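Local coordinates for CREG-like beta-barrel domain-containing protein (Agrobacterium tumefaciens, PDB 3DNH) that is of unknown function but has a CREG-like beta-barrel domain of the pyridoxamine 5'-phosphate oxidase family, and so may bind a flavin, at residues T38-A43 / D225-S230; T92-G97 / L102-L107; T191-I196 / W214-I219. One frame throughout, in Å; residues are numbered along the deposited sequence.

The three contacts run from the closed antiparallel barrel into the C-terminal part of the chain. Contact 2 closes the loop between barrel strands 88-93 and 106-115, and its Thr-92 O lies 3.0 Å from Ala-43 N of contact 1, probably a hydrogen bond between neighbouring strands. Contact 1 then bridges from the barrel to the three-stranded C-terminal sheet. There it meets contact 3, with Ala-227 O 2.8 Å from Lys-215 N. The centre of contact 1 is about 12 Å from that of contact 2 and 16 Å from that of contact 3, whereas contacts 2 and 3 come no nearer than about 12 Å between nearest atoms. Contacts 1 and 2 also reach the second subunit.

Contact 1: residues T38-A43 / D225-S230; sequences TSRTAA and DLASAS
Arg-40 reaches out from the barrel and sets its guanidinium group against the backbone of Ser-228, Ala-229 and Ser-230. Its chain is extended from CG to NE (chi2 -172°, chi3 157°), and this length lets it span two backbones whose closest CA atoms, those of Arg-40 and Ser-230, are 9.2 Å apart. The edge of the guanidinium, near its plane, meets the carbonyl of Ser-228. Both terminal nitrogens point there: NH1 of Arg-40 is modelled 2.4 Å from Ser-228 O, too short for its exact length to be trusted, while NH2 gives a weak second bond to Ser-228 O at 3.0 Å. Ala-229 O sits over one face near its margin, 3.4 Å from the plane, without a hydrogen bond to the group. A water in the guanidinium plane extends the grip, accepting from Arg-40 NH2 at 3.0 Å and donating to Ser-230 O at the same distance.

Topologically, this joins the start of strand 41-47, in the closed antiparallel barrel of the FMN-binding split-barrel type, to the hairpin turn that follows strand 223-227 in the C-terminal sheet. The turn is braced from within, since Ser-228 OG is hydrogen-bonded to Asp-231 N. Arg-40 NH1 also bonds Arg-131 O, and NH2 makes a weak bond to Asp-231 O, so that backbone oxygens from two separate parts of the chain gather round one cation and would be expected to stabilise its charge. The methyl of Ala-227 approaches obliquely, its CB 4.0 Å from Arg-40 NH1. Earlier in strand 223-227, Asp-225 adds a second tie between the two parts of the molecule: OD2 is hydrogen-bonded to His-37 ND1 of helix 28-38, while OD1 forms a salt bridge with Arg-234 in the adjoining strand.

Contact 2: residues T92-G97 / L102-L107; sequences TLAPFG and LTLPRL
Leu-104 has its CG beside the backbone N (chi1 -49°) and CD1 anti to CA (chi2 178°), which carries both methyls to the Pro-95 carbonyl. CD1 of Leu-104 comes 3.3 Å from Pro-95 O and also touches Phe-96; the two side chains cross at about a right angle, and at the dimer interface Phe-96 meets Phe-96 of the second subunit. On the other branch, CD2 meets the Pro-95 ring. Pro-95 centres an inverse gamma turn, closed by a weak bond from Phe-96 N to Ala-94 O; this folds the chain back, with Ala-94 CB 3.6 Å above the centre of the Phe-96 ring.

The Pro-95 and Pro-105 rings pack together, CD of the first 4.0 Å from CG of the second. Next to this pair, Pro-105 O is buried without a polar partner, against Pro-95 CD and Ala-94 CB. The Arg-106 chain bends at chi2 and chi3 and curls back, so that NH2 donates to Leu-104 O at 3.0 Å, with the acceptor in the guanidinium plane.

Beyond the prolines, Leu-93 and Leu-107 form an antiparallel hydrogen-bonded pair, with N to O distances of 2.8 Å from Leu-93 N to Leu-107 O and 2.9 Å in return. These leucines join strands 88-93 and 106-115 of the barrel and pack against Val-35 of helix 28-38, Leu-107 also touching strand 144-157.

Contact 3: residues T191-I196 / W214-I219; sequences TRLNAI and WKITSI
Asn-194 and Ile-216 are joined by a pair of hydrogen bonds in which the side-chain amide reads both backbone groups of one strand residue. Ile-216 N donates to Asn-194 OD1 at 2.7 Å, on a lone pair of the amide oxygen, and Asn-194 ND2 returns a nearly straight bond (172°) to Ile-216 O at 3.0 Å. That carbonyl oxygen lies in the amide plane, so the two bonds together fix the rotation of the side chain.

In a third polar link, the Lys-215 chain bends at chi2 (-68°), running its CD past the amide, 3.6 Å from Asn-194 CG, before NZ donates to Asn-194 O at 3.0 Å, tilted out of the carbonyl plane. Asn-194 lies near the C-terminal end of helix 180-194, where the positive ammonium would be expected to interact favourably with the helix dipole. Strand 215-220 is an outermost strand of the three-stranded antiparallel sheet within this chain, and the amide thus binds its edge; farther on, Thr-217 and Ser-218 form a classic beta bulge opposite Asp-225.

Among apolar groups, Leu-193 CB packs 3.5 Å from Ile-216 CD1. Helix 244-254 covers Leu-193 through Phe-247 and Leu-251, and Ile-216 also touches Leu-203 of helix 199-206.

Contact 1: residues T38-A43 / D225-S230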
ATOM      1  N   THR A  38      13.506  -0.998   4.293  1.00 36.97           N
ATOM      2  CA  THR A  38      12.746  -0.692   5.489  1.00 37.62           C
ATOM      3  C   THR A  38      11.241  -0.689   5.235  1.00 38.16           C
ATOM      4  O   THR A  38      10.467  -0.246   6.099  1.00 38.65           O
ATOM      5  CB  THR A  38      13.190   0.652   6.164  1.00 39.04           C
ATOM      6  OG1 THR A  38      13.008   1.753   5.244  1.00 37.71           O
ATOM      7  CG2 THR A  38      14.661   0.598   6.624  1.00 37.27           C
ATOM      8  N   SER A  39      10.819  -1.163   4.078  1.00 37.79           N
ATOM      9  CA  SER A  39       9.357  -1.270   3.812  1.00 39.48           C
ATOM     10  C   SER A  39       8.834  -2.691   4.035  1.00 38.86           C
ATOM     11  O   SER A  39       9.339  -3.626   3.418  1.00 38.51           O
ATOM     12  CB  SER A  39       9.011  -0.755   2.389  1.00 38.38           C
ATOM     13  OG  SER A  39       9.510   0.590   2.238  1.00 41.05           O
ATOM     14  N   ARG A  40       7.834  -2.850   4.918  1.00 39.77           N
ATOM     15  CA  ARG A  40       7.159  -4.157   5.127  1.00 41.34           C
ATOM     16  C   ARG A  40       6.113  -4.470   4.061  1.00 42.43           C
ATOM     17  O   ARG A  40       6.091  -5.556   3.502  1.00 42.17           O
ATOM     18  CB  ARG A  40       6.479  -4.282   6.514  1.00 41.21           C
ATOM     19  CG  ARG A  40       7.378  -4.873   7.638  1.00 42.35           C
ATOM     20  CD  ARG A  40       6.543  -5.153   9.000  1.00 44.16           C
ATOM     21  NE  ARG A  40       7.203  -6.158   9.839  1.00 48.27           N
ATOM     22  CZ  ARG A  40       7.966  -5.876  10.886  1.00 48.91           C
ATOM     23  NH1 ARG A  40       8.521  -6.858  11.590  1.00 48.62           N
ATOM     24  NH2 ARG A  40       8.139  -4.609  11.272  1.00 51.54           N
ATOM     25  N   THR A  41       5.229  -3.515   3.796  1.00 43.04           N
ATOM     26  CA  THR A  41       4.114  -3.757   2.904  1.00 43.56           C
ATOM     27  C   THR A  41       4.390  -3.177   1.525  1.00 43.75           C
ATOM     28  O   THR A  41       4.995  -2.112   1.400  1.00 43.67           O
ATOM     29  CB  THR A  41       2.797  -3.217   3.478  1.00 43.91           C
ATOM     30  OG1 THR A  41       2.606  -3.761   4.792  1.00 45.50           O
ATOM     31  CG2 THR A  41       1.607  -3.653   2.617  1.00 44.70           C
ATOM     32  N   ALA A  42       3.993  -3.944   0.511  1.00 41.52           N
ATOM     33  CA  ALA A  42       4.155  -3.606  -0.883  1.00 40.98           C
ATOM     34  C   ALA A  42       2.827  -3.771  -1.640  1.00 40.63           C
ATOM     35  O   ALA A  42       2.087  -4.699  -1.388  1.00 40.12           O
ATOM     36  CB  ALA A  42       5.190  -4.533  -1.503  1.00 41.19           C
ATOM     37  N   ALA A  43       2.539  -2.835  -2.533  1.00 39.80           N
ATOM     38  CA  ALA A  43       1.557  -3.026  -3.562  1.00 38.78           C
ATOM     39  C   ALA A  43       2.184  -3.946  -4.612  1.00 39.25           C
ATOM     40  O   ALA A  43       3.370  -3.853  -4.924  1.00 38.98           O
ATOM     41  CB  ALA A  43       1.204  -1.669  -4.167  1.00 39.12           C
ATOM     42  N   ASP A 225      20.284  -4.844   8.511  1.00 39.32           N
ATOM     43  CA  ASP A 225      18.860  -4.673   8.493  1.00 39.52           C
ATOM     44  C   ASP A 225      18.398  -5.166   9.814  1.00 38.95           C
ATOM     45  O   ASP A 225      18.902  -6.194  10.287  1.00 38.85           O
ATOM     46  CB  ASP A 225      18.220  -5.495   7.380  1.00 39.17           C
ATOM     47  CG  ASP A 225      18.328  -4.807   5.993  1.00 42.76           C
ATOM     48  OD1 ASP A 225      18.760  -3.649   5.870  1.00 47.48           O
ATOM     49  OD2 ASP A 225      17.943  -5.447   5.027  1.00 44.98           O
ATOM     50  N   LEU A 226      17.420  -4.462  10.400  1.00 39.80           N
ATOM     51  CA  LEU A 226      16.780  -4.880  11.676  1.00 38.74           C
ATOM     52  C   LEU A 226      15.271  -4.885  11.588  1.00 39.35           C
ATOM     53  O   LEU A 226      14.695  -4.142  10.788  1.00 38.40           O
ATOM     54  CB  LEU A 226      17.240  -3.998  12.855  1.00 39.02           C
ATOM     55  CG  LEU A 226      18.761  -3.842  12.932  1.00 37.93           C
ATOM     56  CD1 LEU A 226      19.150  -2.471  12.498  1.00 39.11           C
ATOM     57  CD2 LEU A 226      19.180  -4.150  14.348  1.00 40.89           C
ATOM     58  N   ALA A 227      14.633  -5.745  12.392  1.00 37.56           N
ATOM     59  CA  ALA A 227      13.193  -5.762  12.515  1.00 38.71           C
ATOM     60  C   ALA A 227      12.720  -5.830  13.973  1.00 40.11           C
ATOM     61  O   ALA A 227      13.386  -6.415  14.858  1.00 39.61           O
ATOM     62  CB  ALA A 227      12.555  -6.917  11.658  1.00 38.10           C
ATOM     63  N   SER A 228      11.583  -5.175  14.208  1.00 41.63           N
ATOM     64  CA  SER A 228      10.790  -5.343  15.426  1.00 41.51           C
ATOM     65  C   SER A 228       9.423  -5.753  14.938  1.00 42.46           C
ATOM     66  O   SER A 228       9.242  -5.969  13.740  1.00 43.34           O
ATOM     67  CB  SER A 228      10.704  -4.046  16.203  1.00 41.83           C
ATOM     68  OG  SER A 228       9.899  -3.107  15.513  1.00 42.39           O
ATOM     69  N   ALA A 229       8.460  -5.875  15.852  1.00 42.16           N
ATOM     70  CA  ALA A 229       7.098  -6.227  15.482  1.00 42.59           C
ATOM     71  C   ALA A 229       6.387  -5.183  14.591  1.00 42.71           C
ATOM     72  O   ALA A 229       5.746  -5.556  13.611  1.00 42.36           O
ATOM     73  CB  ALA A 229       6.276  -6.509  16.716  1.00 43.21           C
ATOM     74  N   SER A 230       6.486  -3.895  14.940  1.00 42.72           N
ATOM     75  CA  SER A 230       5.824  -2.833  14.166  1.00 42.93           C
ATOM     76  C   SER A 230       6.695  -2.116  13.128  1.00 42.11           C
ATOM     77  O   SER A 230       6.144  -1.489  12.219  1.00 42.02           O
ATOM     78  CB  SER A 230       5.153  -1.807  15.090  1.00 43.93           C
ATOM     79  OG  SER A 230       6.102  -1.120  15.895  1.00 46.22           O
TER
HETATM   80  O   HOH W   1       7.544  -2.133   9.632  1.00 38.79           O

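Contact 2: residues T92-G97 / L102-L107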
ATOM      1  N   THR A  92       5.204  -1.541  -5.434  1.00 37.53           N
ATOM      2  CA  THR A  92       5.524  -0.247  -4.860  1.00 37.70           C
ATOM      3  C   THR A  92       5.733  -0.455  -3.387  1.00 37.66           C
ATOM      4  O   THR A  92       4.874  -0.974  -2.692  1.00 38.80           O
ATOM      5  CB  THR A  92       4.489   0.838  -5.150  1.00 35.79           C
ATOM      6  OG1 THR A  92       4.404   1.003  -6.573  1.00 36.06           O
ATOM      7  CG2 THR A  92       4.884   2.228  -4.486  1.00 37.44           C
ATOM      8  N   LEU A  93       6.920  -0.061  -2.948  1.00 38.53           N
ATOM      9  CA  LEU A  93       7.288  -0.089  -1.566  1.00 39.28           C
ATOM     10  C   LEU A  93       7.226   1.314  -0.986  1.00 40.62           C
ATOM     11  O   LEU A  93       7.664   2.286  -1.620  1.00 40.09           O
ATOM     12  CB  LEU A  93       8.678  -0.676  -1.443  1.00 40.01           C
ATOM     13  CG  LEU A  93       8.773  -2.199  -1.496  1.00 38.97           C
ATOM     14  CD1 LEU A  93       8.350  -2.745  -2.858  1.00 43.01           C
ATOM     15  CD2 LEU A  93      10.253  -2.590  -1.237  1.00 40.75           C
ATOM     16  N   ALA A  94       6.676   1.436   0.225  1.00 41.61           N
ATOM     17  CA  ALA A  94       6.662   2.730   0.895  1.00 43.96           C
ATOM     18  C   ALA A  94       6.661   2.531   2.414  1.00 46.03           C
ATOM     19  O   ALA A  94       6.187   1.478   2.868  1.00 47.72           O
ATOM     20  CB  ALA A  94       5.463   3.535   0.451  1.00 42.95           C
ATOM     21  N   PRO A  95       7.194   3.507   3.200  1.00 47.15           N
ATOM     22  CA  PRO A  95       6.994   3.461   4.667  1.00 47.61           C
ATOM     23  C   PRO A  95       5.510   3.773   4.976  1.00 47.80           C
ATOM     24  O   PRO A  95       5.205   4.842   5.515  1.00 47.05           O
ATOM     25  CB  PRO A  95       7.909   4.586   5.192  1.00 47.22           C
ATOM     26  CG  PRO A  95       7.983   5.576   4.042  1.00 47.42           C
ATOM     27  CD  PRO A  95       8.002   4.693   2.803  1.00 47.69           C
ATOM     28  N   PHE A  96       4.608   2.861   4.584  1.00 47.53           N
ATOM     29  CA  PHE A  96       3.162   3.112   4.689  1.00 48.62           C
ATOM     30  C   PHE A  96       2.670   3.386   6.113  1.00 50.08           C
ATOM     31  O   PHE A  96       1.702   4.142   6.313  1.00 51.13           O
ATOM     32  CB  PHE A  96       2.378   1.930   4.158  1.00 48.35           C
ATOM     33  CG  PHE A  96       2.396   1.815   2.694  1.00 48.23           C
ATOM     34  CD1 PHE A  96       1.770   2.755   1.911  1.00 47.44           C
ATOM     35  CD2 PHE A  96       3.042   0.739   2.081  1.00 46.55           C
ATOM     36  CE1 PHE A  96       1.794   2.624   0.518  1.00 49.24           C
ATOM     37  CE2 PHE A  96       3.055   0.595   0.705  1.00 47.35           C
ATOM     38  CZ  PHE A  96       2.438   1.529  -0.078  1.00 48.46           C
ATOM     39  N   GLY A  97       3.309   2.774   7.108  1.00 50.07           N
ATOM     40  CA  GLY A  97       2.900   3.059   8.485  1.00 52.05           C
ATOM     41  C   GLY A  97       3.038   4.523   8.878  1.00 52.20           C
ATOM     42  O   GLY A  97       2.385   4.973   9.830  1.00 52.90           O
ATOM     43  N   LEU A 102       0.714  10.063  -0.379  1.00 47.20           N
ATOM     44  CA  LEU A 102       1.294  11.137  -1.158  1.00 47.26           C
ATOM     45  C   LEU A 102       2.367  11.966  -0.399  1.00 47.34           C
ATOM     46  O   LEU A 102       3.027  12.823  -0.986  1.00 47.80           O
ATOM     47  CB  LEU A 102       0.187  12.008  -1.786  1.00 47.63           C
ATOM     48  CG  LEU A 102      -0.718  11.368  -2.857  1.00 47.37           C
ATOM     49  CD1 LEU A 102      -1.625  12.418  -3.491  1.00 44.40           C
ATOM     50  CD2 LEU A 102       0.064  10.642  -3.942  1.00 47.96           C
ATOM     51  N   THR A 103       2.536  11.703   0.897  1.00 47.25           N
ATOM     52  CA  THR A 103       3.612  12.318   1.698  1.00 47.24           C
ATOM     53  C   THR A 103       4.882  11.462   1.717  1.00 47.24           C
ATOM     54  O   THR A 103       5.948  11.928   2.100  1.00 48.04           O
ATOM     55  CB  THR A 103       3.189  12.542   3.202  1.00 47.64           C
ATOM     56  OG1 THR A 103       2.957  11.262   3.830  1.00 47.49           O
ATOM     57  CG2 THR A 103       1.952  13.401   3.319  1.00 44.40           C
ATOM     58  N   LEU A 104       4.772  10.211   1.326  1.00 47.23           N
ATOM     59  CA  LEU A 104       5.854   9.270   1.504  1.00 47.59           C
ATOM     60  C   LEU A 104       6.743   9.141   0.293  1.00 46.58           C
ATOM     61  O   LEU A 104       6.276   9.308  -0.794  1.00 46.32           O
ATOM     62  CB  LEU A 104       5.275   7.887   1.794  1.00 48.18           C
ATOM     63  CG  LEU A 104       4.211   7.698   2.856  1.00 49.29           C
ATOM     64  CD1 LEU A 104       3.743   6.309   2.956  1.00 47.88           C
ATOM     65  CD2 LEU A 104       4.702   8.170   4.154  1.00 48.28           C
ATOM     66  N   PRO A 105       8.007   8.782   0.483  1.00 45.68           N
ATOM     67  CA  PRO A 105       8.776   8.320  -0.677  1.00 44.98           C
ATOM     68  C   PRO A 105       8.188   6.994  -1.131  1.00 44.51           C
ATOM     69  O   PRO A 105       7.753   6.193  -0.302  1.00 45.61           O
ATOM     70  CB  PRO A 105      10.184   8.113  -0.118  1.00 45.24           C
ATOM     71  CG  PRO A 105       9.980   7.861   1.330  1.00 46.09           C
ATOM     72  CD  PRO A 105       8.816   8.761   1.709  1.00 45.51           C
ATOM     73  N   ARG A 106       8.117   6.782  -2.430  1.00 42.27           N
ATOM     74  CA  ARG A 106       7.482   5.611  -2.955  1.00 42.38           C
ATOM     75  C   ARG A 106       8.403   5.032  -4.012  1.00 40.76           C
ATOM     76  O   ARG A 106       8.745   5.710  -4.987  1.00 40.88           O
ATOM     77  CB  ARG A 106       6.124   5.941  -3.575  1.00 42.35           C
ATOM     78  CG  ARG A 106       5.002   6.059  -2.577  1.00 45.67           C
ATOM     79  CD  ARG A 106       4.544   7.447  -2.395  1.00 47.32           C
ATOM     80  NE  ARG A 106       4.016   8.016  -3.619  1.00 49.89           N
ATOM     81  CZ  ARG A 106       4.053   9.304  -3.918  1.00 50.47           C
ATOM     82  NH1 ARG A 106       3.533   9.706  -5.059  1.00 52.92           N
ATOM     83  NH2 ARG A 106       4.602  10.192  -3.078  1.00 54.70           N
ATOM     84  N   LEU A 107       8.830   3.800  -3.768  1.00 38.88           N
ATOM     85  CA  LEU A 107       9.736   3.127  -4.667  1.00 37.14           C
ATOM     86  C   LEU A 107       8.975   2.128  -5.519  1.00 37.01           C
ATOM     87  O   LEU A 107       8.364   1.192  -4.985  1.00 36.52           O
ATOM     88  CB  LEU A 107      10.888   2.489  -3.872  1.00 37.18           C
ATOM     89  CG  LEU A 107      11.783   1.510  -4.609  1.00 37.12           C
ATOM     90  CD1 LEU A 107      12.722   2.314  -5.536  1.00 38.71           C
ATOM     91  CD2 LEU A 107      12.564   0.687  -3.625  1.00 39.88           C
TER

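Contact 3: residues T191-I196 / W214-I219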
ATOM      1  N   THR A 191      23.373 -13.824  14.981  1.00 38.54           N
ATOM      2  CA  THR A 191      23.034 -14.613  16.151  1.00 39.26           C
ATOM      3  C   THR A 191      23.790 -14.133  17.384  1.00 39.11           C
ATOM      4  O   THR A 191      23.202 -13.974  18.458  1.00 37.88           O
ATOM      5  CB  THR A 191      23.341 -16.114  15.927  1.00 39.24           C
ATOM      6  OG1 THR A 191      22.676 -16.548  14.750  1.00 40.65           O
ATOM      7  CG2 THR A 191      22.869 -16.968  17.082  1.00 40.14           C
ATOM      8  N   ARG A 192      25.071 -13.898  17.205  1.00 39.23           N
ATOM      9  CA  ARG A 192      25.939 -13.431  18.251  1.00 40.56           C
ATOM     10  C   ARG A 192      25.439 -12.141  18.829  1.00 40.07           C
ATOM     11  O   ARG A 192      25.268 -12.026  19.996  1.00 40.14           O
ATOM     12  CB  ARG A 192      27.335 -13.198  17.710  1.00 41.29           C
ATOM     13  CG  ARG A 192      28.432 -13.664  18.601  1.00 44.05           C
ATOM     14  CD  ARG A 192      29.600 -12.748  18.727  1.00 46.79           C
ATOM     15  NE  ARG A 192      29.791 -11.833  17.640  1.00 51.37           N
ATOM     16  CZ  ARG A 192      30.007 -10.548  17.790  1.00 47.62           C
ATOM     17  NH1 ARG A 192      30.086 -10.033  18.967  1.00 49.34           N
ATOM     18  NH2 ARG A 192      30.145  -9.795  16.749  1.00 47.10           N
ATOM     19  N   LEU A 193      25.242 -11.173  17.963  1.00 38.98           N
ATOM     20  CA  LEU A 193      24.785  -9.842  18.315  1.00 38.93           C
ATOM     21  C   LEU A 193      23.384  -9.806  18.884  1.00 39.02           C
ATOM     22  O   LEU A 193      23.142  -9.043  19.823  1.00 38.62           O
ATOM     23  CB  LEU A 193      24.879  -8.878  17.112  1.00 39.93           C
ATOM     24  CG  LEU A 193      26.345  -8.608  16.722  1.00 40.44           C
ATOM     25  CD1 LEU A 193      26.449  -7.821  15.417  1.00 43.47           C
ATOM     26  CD2 LEU A 193      27.029  -7.901  17.908  1.00 44.54           C
ATOM     27  N   ASN A 194      22.477 -10.613  18.327  1.00 37.70           N
ATOM     28  CA  ASN A 194      21.107 -10.724  18.847  1.00 36.83           C
ATOM     29  C   ASN A 194      21.087 -11.290  20.241  1.00 37.14           C
ATOM     30  O   ASN A 194      20.110 -11.096  20.966  1.00 38.40           O
ATOM     31  CB  ASN A 194      20.160 -11.559  17.922  1.00 36.57           C
ATOM     32  CG  ASN A 194      19.739 -10.810  16.667  1.00 36.66           C
ATOM     33  OD1 ASN A 194      19.615  -9.592  16.691  1.00 38.01           O
ATOM     34  ND2 ASN A 194      19.555 -11.533  15.535  1.00 36.35           N
ATOM     35  N   ALA A 195      22.134 -12.005  20.639  1.00 37.30           N
ATOM     36  CA  ALA A 195      22.225 -12.560  21.998  1.00 36.33           C
ATOM     37  C   ALA A 195      22.720 -11.534  23.025  1.00 35.42           C
ATOM     38  O   ALA A 195      22.706 -11.786  24.250  1.00 34.15           O
ATOM     39  CB  ALA A 195      23.138 -13.836  21.999  1.00 37.39           C
ATOM     40  N   ILE A 196      23.161 -10.368  22.546  1.00 34.06           N
ATOM     41  CA  ILE A 196      23.576  -9.315  23.479  1.00 34.61           C
ATOM     42  C   ILE A 196      22.280  -8.543  23.728  1.00 33.90           C
ATOM     43  O   ILE A 196      21.781  -7.876  22.840  1.00 33.32           O
ATOM     44  CB  ILE A 196      24.743  -8.409  22.934  1.00 34.05           C
ATOM     45  CG1 ILE A 196      25.967  -9.277  22.573  1.00 35.03           C
ATOM     46  CG2 ILE A 196      25.142  -7.306  23.976  1.00 33.21           C
ATOM     47  CD1 ILE A 196      27.176  -8.491  21.901  1.00 33.84           C
ATOM     48  N   TRP A 214      13.905  -5.349  19.085  1.00 43.67           N
ATOM     49  CA  TRP A 214      14.580  -5.460  17.777  1.00 41.76           C
ATOM     50  C   TRP A 214      15.434  -6.714  17.626  1.00 40.77           C
ATOM     51  O   TRP A 214      15.987  -7.221  18.609  1.00 40.44           O
ATOM     52  CB  TRP A 214      15.472  -4.236  17.583  1.00 41.37           C
ATOM     53  CG  TRP A 214      14.671  -3.006  17.367  1.00 39.46           C
ATOM     54  CD1 TRP A 214      14.247  -2.130  18.315  1.00 38.11           C
ATOM     55  CD2 TRP A 214      14.124  -2.554  16.121  1.00 39.28           C
ATOM     56  NE1 TRP A 214      13.522  -1.123  17.732  1.00 37.62           N
ATOM     57  CE2 TRP A 214      13.409  -1.364  16.390  1.00 40.47           C
ATOM     58  CE3 TRP A 214      14.195  -3.016  14.804  1.00 36.46           C
ATOM     59  CZ2 TRP A 214      12.753  -0.633  15.379  1.00 39.98           C
ATOM     60  CZ3 TRP A 214      13.564  -2.290  13.804  1.00 38.84           C
ATOM     61  CH2 TRP A 214      12.855  -1.106  14.096  1.00 39.28           C
ATOM     62  N   LYS A 215      15.551  -7.201  16.395  1.00 40.58           N
ATOM     63  CA  LYS A 215      16.513  -8.243  16.032  1.00 40.25           C
ATOM     64  C   LYS A 215      17.208  -7.857  14.736  1.00 39.48           C
ATOM     65  O   LYS A 215      16.582  -7.255  13.866  1.00 39.04           O
ATOM     66  CB  LYS A 215      15.817  -9.597  15.849  1.00 40.47           C
ATOM     67  CG  LYS A 215      15.291 -10.264  17.182  1.00 43.77           C
ATOM     68  CD  LYS A 215      16.459 -10.717  18.109  1.00 48.68           C
ATOM     69  CE  LYS A 215      15.997 -11.152  19.521  1.00 45.97           C
ATOM     70  NZ  LYS A 215      17.111 -11.408  20.521  1.00 44.84           N
ATOM     71  N   ILE A 216      18.501  -8.181  14.626  1.00 38.84           N
ATOM     72  CA  ILE A 216      19.219  -8.136  13.357  1.00 38.25           C
ATOM     73  C   ILE A 216      18.704  -9.235  12.498  1.00 39.46           C
ATOM     74  O   ILE A 216      18.651 -10.391  12.945  1.00 39.34           O
ATOM     75  CB  ILE A 216      20.693  -8.347  13.539  1.00 38.32           C
ATOM     76  CG1 ILE A 216      21.259  -7.195  14.376  1.00 41.05           C
ATOM     77  CG2 ILE A 216      21.426  -8.485  12.153  1.00 36.16           C
ATOM     78  CD1 ILE A 216      22.660  -7.394  14.804  1.00 42.99           C
ATOM     79  N   THR A 217      18.290  -8.880  11.285  1.00 40.09           N
ATOM     80  CA  THR A 217      17.794  -9.860  10.328  1.00 39.19           C
ATOM     81  C   THR A 217      18.843 -10.188   9.288  1.00 40.01           C
ATOM     82  O   THR A 217      18.835 -11.310   8.750  1.00 40.47           O
ATOM     83  CB  THR A 217      16.448  -9.427   9.656  1.00 38.67           C
ATOM     84  OG1 THR A 217      16.625  -8.170   8.984  1.00 36.42           O
ATOM     85  CG2 THR A 217      15.360  -9.261  10.744  1.00 39.25           C
ATOM     86  N   SER A 218      19.752  -9.241   9.006  1.00 40.46           N
ATOM     87  CA  SER A 218      20.674  -9.394   7.929  1.00 40.62           C
ATOM     88  C   SER A 218      21.820  -8.423   8.051  1.00 41.47           C
ATOM     89  O   SER A 218      21.602  -7.242   8.333  1.00 41.94           O
ATOM     90  CB  SER A 218      19.935  -9.197   6.579  1.00 39.86           C
ATOM     91  OG  SER A 218      20.696  -9.625   5.480  1.00 41.34           O
ATOM     92  N   ILE A 219      23.052  -8.922   7.829  1.00 41.47           N
ATOM     93  CA  ILE A 219      24.267  -8.075   7.761  1.00 40.32           C
ATOM     94  C   ILE A 219      24.815  -8.188   6.351  1.00 40.31           C
ATOM     95  O   ILE A 219      24.875  -9.289   5.809  1.00 39.84           O
ATOM     96  CB  ILE A 219      25.353  -8.547   8.755  1.00 40.39           C
ATOM     97  CG1 ILE A 219      24.790  -8.518  10.206  1.00 39.41           C
ATOM     98  CG2 ILE A 219      26.659  -7.734   8.562  1.00 39.89           C
ATOM     99  CD1 ILE A 219      25.598  -9.291  11.224  1.00 41.51           C
TER